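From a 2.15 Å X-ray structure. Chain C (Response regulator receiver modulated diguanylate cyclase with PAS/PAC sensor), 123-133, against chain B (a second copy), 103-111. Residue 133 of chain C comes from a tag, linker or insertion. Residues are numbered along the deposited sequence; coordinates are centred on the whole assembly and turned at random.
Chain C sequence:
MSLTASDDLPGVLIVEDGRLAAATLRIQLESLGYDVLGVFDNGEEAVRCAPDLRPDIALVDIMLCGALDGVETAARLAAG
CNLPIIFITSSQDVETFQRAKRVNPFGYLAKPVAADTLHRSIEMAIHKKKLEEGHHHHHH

Chain C 123-133: EMAIHKKKLEE
Chain B 103-111: VNPFGYLAK

A helix of one copy lies nearly at right angles across a short strand of a second copy, in a mixed contact centred on Tyr108(B) and edged by two direct hydrogen bonds. Helix 123-132 of chain C and strand residues 107-110 of chain B run at 96° between their N-to-C directions, their axes 7.4 Å apart at closest approach; together they bury 492 Å². The closest CA pair across the stretches is Lys128(C) CA and Gly107(B) CA, 5.4 Å apart. The helix is regular, with i to i+4 bonds such as Lys128(C) N to Met124(C) O, 2.9 Å. The strand is extended (Tyr108(B) phi/psi -132/134), and before it Asn104(B) leaves a preceding helix with positive phi (49/71).

Tyr108(B), chi1 m and chi2 -92°, points toward the helix. Leu131(C) (m, t) packs its CD1 3.6 Å from Tyr108(B) CG, while Lys128(C) CG reaches the ring edge, 3.7 Å from CE2. At the far end of the ring, Tyr108(B) OH donates to Glu132(C) OE2 at 2.9 Å, giving the phenol a charged acceptor; Glu132(C) is m, t with chi3 -14°.

Lys128(C) leaves the helix sideways, all four chi angles t. This extended chain lays CD 3.9 Å from Gly107(B) CA and carries NZ to Pro105(B) O, a 3.3 Å hydrogen bond that places the ammonium against a carbonyl. Water 2 accepts a weak hydrogen bond from Lys128(C) NZ (3.2 Å) and lies 2.7 Å from Phe106(B) O.

One helical turn before Lys128(C), Met124(C) (m, m, chi3 100°) sets SD 3.2 Å from Tyr108(B) O and 3.9 Å from Leu109(B) CD2, the latter an apolar contact. Water 1 joins the backbones, donating to Met124(C) O (3.0 Å) and accepting from Tyr108(B) N (2.7 Å). His127(C), chi1 t and chi2 -144°, turns its ring edge to Tyr108(B) O, 3.7 Å from ND1.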

ATOM      1  N   GLU C 123      19.419  -0.952  -7.041  1.00 42.54           N
ATOM      2  CA  GLU C 123      18.320  -1.132  -6.089  1.00 42.30           C
ATOM      3  C   GLU C 123      17.053  -0.432  -6.561  1.00 38.88           C
ATOM      4  O   GLU C 123      15.986  -1.047  -6.625  1.00 41.88           O
ATOM      5  CB  GLU C 123      18.703  -0.616  -4.699  1.00 41.62           C
ATOM      6  CG  GLU C 123      19.455  -1.624  -3.831  1.00 46.19           C
ATOM      7  CD  GLU C 123      19.480  -1.251  -2.340  1.00 57.97           C
ATOM      8  OE1 GLU C 123      19.736  -2.160  -1.513  1.00 65.77           O
ATOM      9  OE2 GLU C 123      19.254  -0.062  -1.995  1.00 57.48           O
ATOM     10  N   MET C 124      17.192   0.838  -6.921  1.00 39.38           N
ATOM     11  CA  MET C 124      16.067   1.651  -7.381  1.00 43.13           C
ATOM     12  C   MET C 124      15.496   1.193  -8.723  1.00 35.77           C
ATOM     13  O   MET C 124      14.294   1.249  -8.925  1.00 41.54           O
ATOM     14  CB  MET C 124      16.468   3.125  -7.469  1.00 49.03           C
ATOM     15  CG  MET C 124      16.511   3.906  -6.151  1.00 54.28           C
ATOM     16  SD  MET C 124      14.871   4.227  -5.466  1.00 67.92           S
ATOM     17  CE  MET C 124      14.752   2.942  -4.206  1.00 75.16           C
ATOM     18  N   ALA C 125      16.360   0.739  -9.627  1.00 39.31           N
ATOM     19  CA  ALA C 125      15.930   0.275 -10.955  1.00 27.28           C
ATOM     20  C   ALA C 125      15.082  -0.982 -10.883  1.00 35.61           C
ATOM     21  O   ALA C 125      14.029  -1.057 -11.507  1.00 42.60           O
ATOM     22  CB  ALA C 125      17.117   0.054 -11.839  1.00 33.16           C
ATOM     23  N   ILE C 126      15.543  -1.956 -10.108  1.00 37.39           N
ATOM     24  CA  ILE C 126      14.823  -3.212  -9.884  1.00 39.23           C
ATOM     25  C   ILE C 126      13.534  -2.986  -9.093  1.00 42.26           C
ATOM     26  O   ILE C 126      12.507  -3.598  -9.386  1.00 42.94           O
ATOM     27  CB  ILE C 126      15.730  -4.238  -9.138  1.00 43.83           C
ATOM     28  CG1 ILE C 126      16.946  -4.592 -10.001  1.00 34.37           C
ATOM     29  CG2 ILE C 126      14.944  -5.500  -8.744  1.00 45.74           C
ATOM     30  CD1 ILE C 126      18.023  -5.322  -9.274  1.00 41.18           C
ATOM     31  N   HIS C 127      13.595  -2.104  -8.095  1.00 44.16           N
ATOM     32  CA  HIS C 127      12.411  -1.753  -7.313  1.00 40.45           C
ATOM     33  C   HIS C 127      11.334  -1.098  -8.175  1.00 32.49           C
ATOM     34  O   HIS C 127      10.192  -1.518  -8.151  1.00 32.34           O
ATOM     35  CB  HIS C 127      12.778  -0.838  -6.136  1.00 44.62           C
ATOM     36  CG  HIS C 127      11.666  -0.644  -5.150  1.00 46.48           C
ATOM     37  ND1 HIS C 127      11.455   0.552  -4.493  1.00 50.48           N
ATOM     38  CD2 HIS C 127      10.706  -1.492  -4.704  1.00 47.81           C
ATOM     39  CE1 HIS C 127      10.415   0.433  -3.686  1.00 36.31           C
ATOM     40  NE2 HIS C 127       9.943  -0.798  -3.794  1.00 51.69           N
ATOM     41  N   LYS C 128      11.706  -0.075  -8.937  1.00 37.94           N
ATOM     42  CA  LYS C 128      10.803   0.538  -9.907  1.00 41.53           C
ATOM     43  C   LYS C 128      10.155  -0.516 -10.801  1.00 40.59           C
ATOM     44  O   LYS C 128       8.939  -0.487 -11.007  1.00 37.98           O
ATOM     45  CB  LYS C 128      11.536   1.585 -10.755  1.00 40.56           C
ATOM     46  CG  LYS C 128      10.688   2.208 -11.856  1.00 40.48           C
ATOM     47  CD  LYS C 128      11.448   3.278 -12.595  1.00 38.12           C
ATOM     48  CE  LYS C 128      10.721   3.680 -13.875  1.00 40.79           C
ATOM     49  NZ  LYS C 128      11.568   4.605 -14.672  1.00 55.62           N
ATOM     50  N   LYS C 129      10.963  -1.454 -11.293  1.00 44.69           N
ATOM     51  CA  LYS C 129      10.481  -2.548 -12.147  1.00 49.10           C
ATOM     52  C   LYS C 129       9.478  -3.457 -11.429  1.00 51.22           C
ATOM     53  O   LYS C 129       8.442  -3.789 -11.996  1.00 50.91           O
ATOM     54  CB  LYS C 129      11.656  -3.373 -12.709  1.00 47.11           C
ATOM     55  CG  LYS C 129      11.242  -4.432 -13.744  1.00 52.06           C
ATOM     56  CD  LYS C 129      11.594  -4.095 -15.209  1.00 54.82           C
ATOM     57  CE  LYS C 129      11.149  -2.717 -15.703  1.00 63.91           C
ATOM     58  NZ  LYS C 129      11.532  -2.484 -17.133  1.00 58.39           N
ATOM     59  N   LYS C 130       9.780  -3.824 -10.182  1.00 55.73           N
ATOM     60  CA  LYS C 130       8.873  -4.628  -9.348  1.00 59.75           C
ATOM     61  C   LYS C 130       7.464  -4.031  -9.209  1.00 58.44           C
ATOM     62  O   LYS C 130       6.469  -4.702  -9.510  1.00 57.49           O
ATOM     63  CB  LYS C 130       9.464  -4.861  -7.952  1.00 60.00           C
ATOM     64  CG  LYS C 130      10.566  -5.915  -7.877  1.00 69.68           C
ATOM     65  CD  LYS C 130      10.863  -6.276  -6.418  1.00 70.28           C
ATOM     66  CE  LYS C 130      12.313  -6.717  -6.205  1.00 80.55           C
ATOM     67  NZ  LYS C 130      12.603  -8.075  -6.755  1.00 83.26           N
ATOM     68  N   LEU C 131       7.393  -2.777  -8.765  1.00 52.60           N
ATOM     69  CA  LEU C 131       6.121  -2.093  -8.526  1.00 54.15           C
ATOM     70  C   LEU C 131       5.303  -1.910  -9.798  1.00 55.84           C
ATOM     71  O   LEU C 131       4.091  -2.124  -9.804  1.00 59.35           O
ATOM     72  CB  LEU C 131       6.348  -0.719  -7.890  1.00 50.01           C
ATOM     73  CG  LEU C 131       7.028  -0.643  -6.532  1.00 46.79           C
ATOM     74  CD1 LEU C 131       7.421   0.781  -6.274  1.00 37.04           C
ATOM     75  CD2 LEU C 131       6.152  -1.187  -5.403  1.00 50.43           C
ATOM     76  N   GLU C 132       5.976  -1.520 -10.874  1.00 53.99           N
ATOM     77  CA  GLU C 132       5.302  -1.227 -12.130  1.00 53.82           C
ATOM     78  C   GLU C 132       4.802  -2.471 -12.879  1.00 58.45           C
ATOM     79  O   GLU C 132       3.971  -2.348 -13.772  1.00 60.64           O
ATOM     80  CB  GLU C 132       6.199  -0.372 -13.027  1.00 50.53           C
ATOM     81  CG  GLU C 132       6.421   1.048 -12.515  1.00 48.08           C
ATOM     82  CD  GLU C 132       7.155   1.927 -13.511  1.00 46.69           C
ATOM     83  OE1 GLU C 132       7.735   1.389 -14.480  1.00 51.34           O
ATOM     84  OE2 GLU C 132       7.149   3.161 -13.329  1.00 44.93           O
ATOM     85  N   GLU C 133       5.291  -3.656 -12.510  1.00 63.95           N
ATOM     86  CA  GLU C 133       4.854  -4.905 -13.144  1.00 71.80           C
ATOM     87  C   GLU C 133       3.455  -5.319 -12.696  1.00 71.97           C
ATOM     88  O   GLU C 133       2.659  -5.812 -13.498  1.00 74.23           O
ATOM     89  CB  GLU C 133       5.845  -6.039 -12.870  1.00 72.05           C
ATOM     90  CG  GLU C 133       6.957  -6.169 -13.908  1.00 78.68           C
ATOM     91  CD  GLU C 133       8.064  -7.142 -13.496  1.00 80.27           C
ATOM     92  OE1 GLU C 133       8.050  -7.637 -12.342  1.00 83.15           O
ATOM     93  OE2 GLU C 133       8.956  -7.407 -14.332  1.00 83.85           O
TER
ATOM     94  N   VAL B 103       3.274   8.393 -16.165  1.00 52.13           N
ATOM     95  CA  VAL B 103       3.933   9.686 -16.024  1.00 44.83           C
ATOM     96  C   VAL B 103       5.453   9.513 -16.178  1.00 45.56           C
ATOM     97  O   VAL B 103       6.182  10.491 -16.311  1.00 41.10           O
ATOM     98  CB  VAL B 103       3.517  10.460 -14.722  1.00 45.59           C
ATOM     99  CG1 VAL B 103       2.035  10.288 -14.439  1.00 41.58           C
ATOM    100  CG2 VAL B 103       4.343  10.050 -13.516  1.00 48.59           C
ATOM    101  N   ASN B 104       5.898   8.254 -16.192  1.00 47.92           N
ATOM    102  CA  ASN B 104       7.315   7.885 -16.241  1.00 50.41           C
ATOM    103  C   ASN B 104       8.164   8.628 -15.193  1.00 47.81           C
ATOM    104  O   ASN B 104       8.958   9.505 -15.542  1.00 47.23           O
ATOM    105  CB  ASN B 104       7.882   8.046 -17.663  1.00 53.57           C
ATOM    106  CG  ASN B 104       9.236   7.368 -17.835  1.00 64.70           C
ATOM    107  OD1 ASN B 104       9.608   6.469 -17.067  1.00 68.45           O
ATOM    108  ND2 ASN B 104       9.981   7.803 -18.844  1.00 65.81           N
ATOM    109  N   PRO B 105       7.988   8.286 -13.900  1.00 39.22           N
ATOM    110  CA  PRO B 105       8.758   9.004 -12.886  1.00 39.03           C
ATOM    111  C   PRO B 105      10.175   8.457 -12.878  1.00 39.57           C
ATOM    112  O   PRO B 105      10.416   7.401 -13.475  1.00 46.90           O
ATOM    113  CB  PRO B 105       8.058   8.607 -11.589  1.00 35.23           C
ATOM    114  CG  PRO B 105       7.543   7.215 -11.867  1.00 31.46           C
ATOM    115  CD  PRO B 105       7.135   7.230 -13.308  1.00 36.41           C
ATOM    116  N   PHE B 106      11.106   9.132 -12.217  1.00 30.61           N
ATOM    117  CA  PHE B 106      12.462   8.605 -12.169  1.00 34.98           C
ATOM    118  C   PHE B 106      12.487   7.229 -11.502  1.00 37.22           C
ATOM    119  O   PHE B 106      13.171   6.302 -11.964  1.00 30.53           O
ATOM    120  CB  PHE B 106      13.414   9.557 -11.449  1.00 37.79           C
ATOM    121  CG  PHE B 106      14.785   8.977 -11.249  1.00 46.70           C
ATOM    122  CD1 PHE B 106      15.668   8.863 -12.322  1.00 42.08           C
ATOM    123  CD2 PHE B 106      15.182   8.515 -10.001  1.00 40.08           C
ATOM    124  CE1 PHE B 106      16.920   8.304 -12.144  1.00 35.02           C
ATOM    125  CE2 PHE B 106      16.432   7.960  -9.819  1.00 36.12           C
ATOM    126  CZ  PHE B 106      17.300   7.859 -10.888  1.00 35.52           C
ATOM    127  N   GLY B 107      11.727   7.106 -10.417  1.00 23.36           N
ATOM    128  CA  GLY B 107      11.657   5.878  -9.646  1.00 27.81           C
ATOM    129  C   GLY B 107      10.800   6.154  -8.427  1.00 26.66           C
ATOM    130  O   GLY B 107      10.077   7.158  -8.403  1.00 25.53           O
ATOM    131  N   TYR B 108      10.892   5.266  -7.437  1.00 30.16           N
ATOM    132  CA  TYR B 108      10.049   5.273  -6.228  1.00 33.43           C
ATOM    133  C   TYR B 108      10.904   5.116  -4.961  1.00 39.18           C
ATOM    134  O   TYR B 108      11.764   4.249  -4.896  1.00 43.22           O
ATOM    135  CB  TYR B 108       9.037   4.117  -6.275  1.00 35.63           C
ATOM    136  CG  TYR B 108       8.175   4.085  -7.524  1.00 40.11           C
ATOM    137  CD1 TYR B 108       6.937   4.727  -7.552  1.00 42.36           C
ATOM    138  CD2 TYR B 108       8.598   3.429  -8.678  1.00 44.35           C
ATOM    139  CE1 TYR B 108       6.148   4.720  -8.698  1.00 39.17           C
ATOM    140  CE2 TYR B 108       7.814   3.424  -9.840  1.00 34.45           C
ATOM    141  CZ  TYR B 108       6.587   4.064  -9.834  1.00 37.74           C
ATOM    142  OH  TYR B 108       5.799   4.051 -10.964  1.00 42.36           O
ATOM    143  N   LEU B 109      10.645   5.931  -3.946  1.00 35.91           N
ATOM    144  CA  LEU B 109      11.382   5.843  -2.697  1.00 35.65           C
ATOM    145  C   LEU B 109      10.388   5.494  -1.595  1.00 36.25           C
ATOM    146  O   LEU B 109       9.448   6.241  -1.359  1.00 30.93           O
ATOM    147  CB  LEU B 109      12.065   7.181  -2.395  1.00 29.08           C
ATOM    148  CG  LEU B 109      13.382   7.540  -3.086  1.00 34.70           C
ATOM    149  CD1 LEU B 109      13.630   9.043  -2.979  1.00 25.89           C
ATOM    150  CD2 LEU B 109      14.544   6.767  -2.485  1.00 31.63           C
ATOM    151  N   ALA B 110      10.583   4.352  -0.936  1.00 41.78           N
ATOM    152  CA  ALA B 110       9.677   3.910   0.128  1.00 41.00           C
ATOM    153  C   ALA B 110      10.073   4.540   1.444  1.00 39.42           C
ATOM    154  O   ALA B 110      11.252   4.712   1.714  1.00 42.57           O
ATOM    155  CB  ALA B 110       9.673   2.379   0.248  1.00 44.22           C
ATOM    156  N   LYS B 111       9.075   4.894   2.248  1.00 44.20           N
ATOM    157  CA  LYS B 111       9.286   5.456   3.579  1.00 43.74           C
ATOM    158  C   LYS B 111       9.744   4.366   4.560  1.00 45.94           C
ATOM    159  O   LYS B 111       9.333   3.220   4.419  1.00 44.71           O
ATOM    160  CB  LYS B 111       7.986   6.097   4.072  1.00 41.38           C
ATOM    161  CG  LYS B 111       7.625   7.393   3.357  1.00 39.85           C
ATOM    162  CD  LYS B 111       6.414   8.082   3.980  1.00 49.32           C
ATOM    163  CE  LYS B 111       5.103   7.694   3.290  1.00 58.31           C
ATOM    164  NZ  LYS B 111       4.014   8.702   3.553  1.00 59.86           N
TER
HETATM  165  O   HOH W   1      12.458   3.054  -7.410  1.00 42.38           O
HETATM  166  O   HOH W   2      14.250   6.413 -14.388  1.00 30.31           O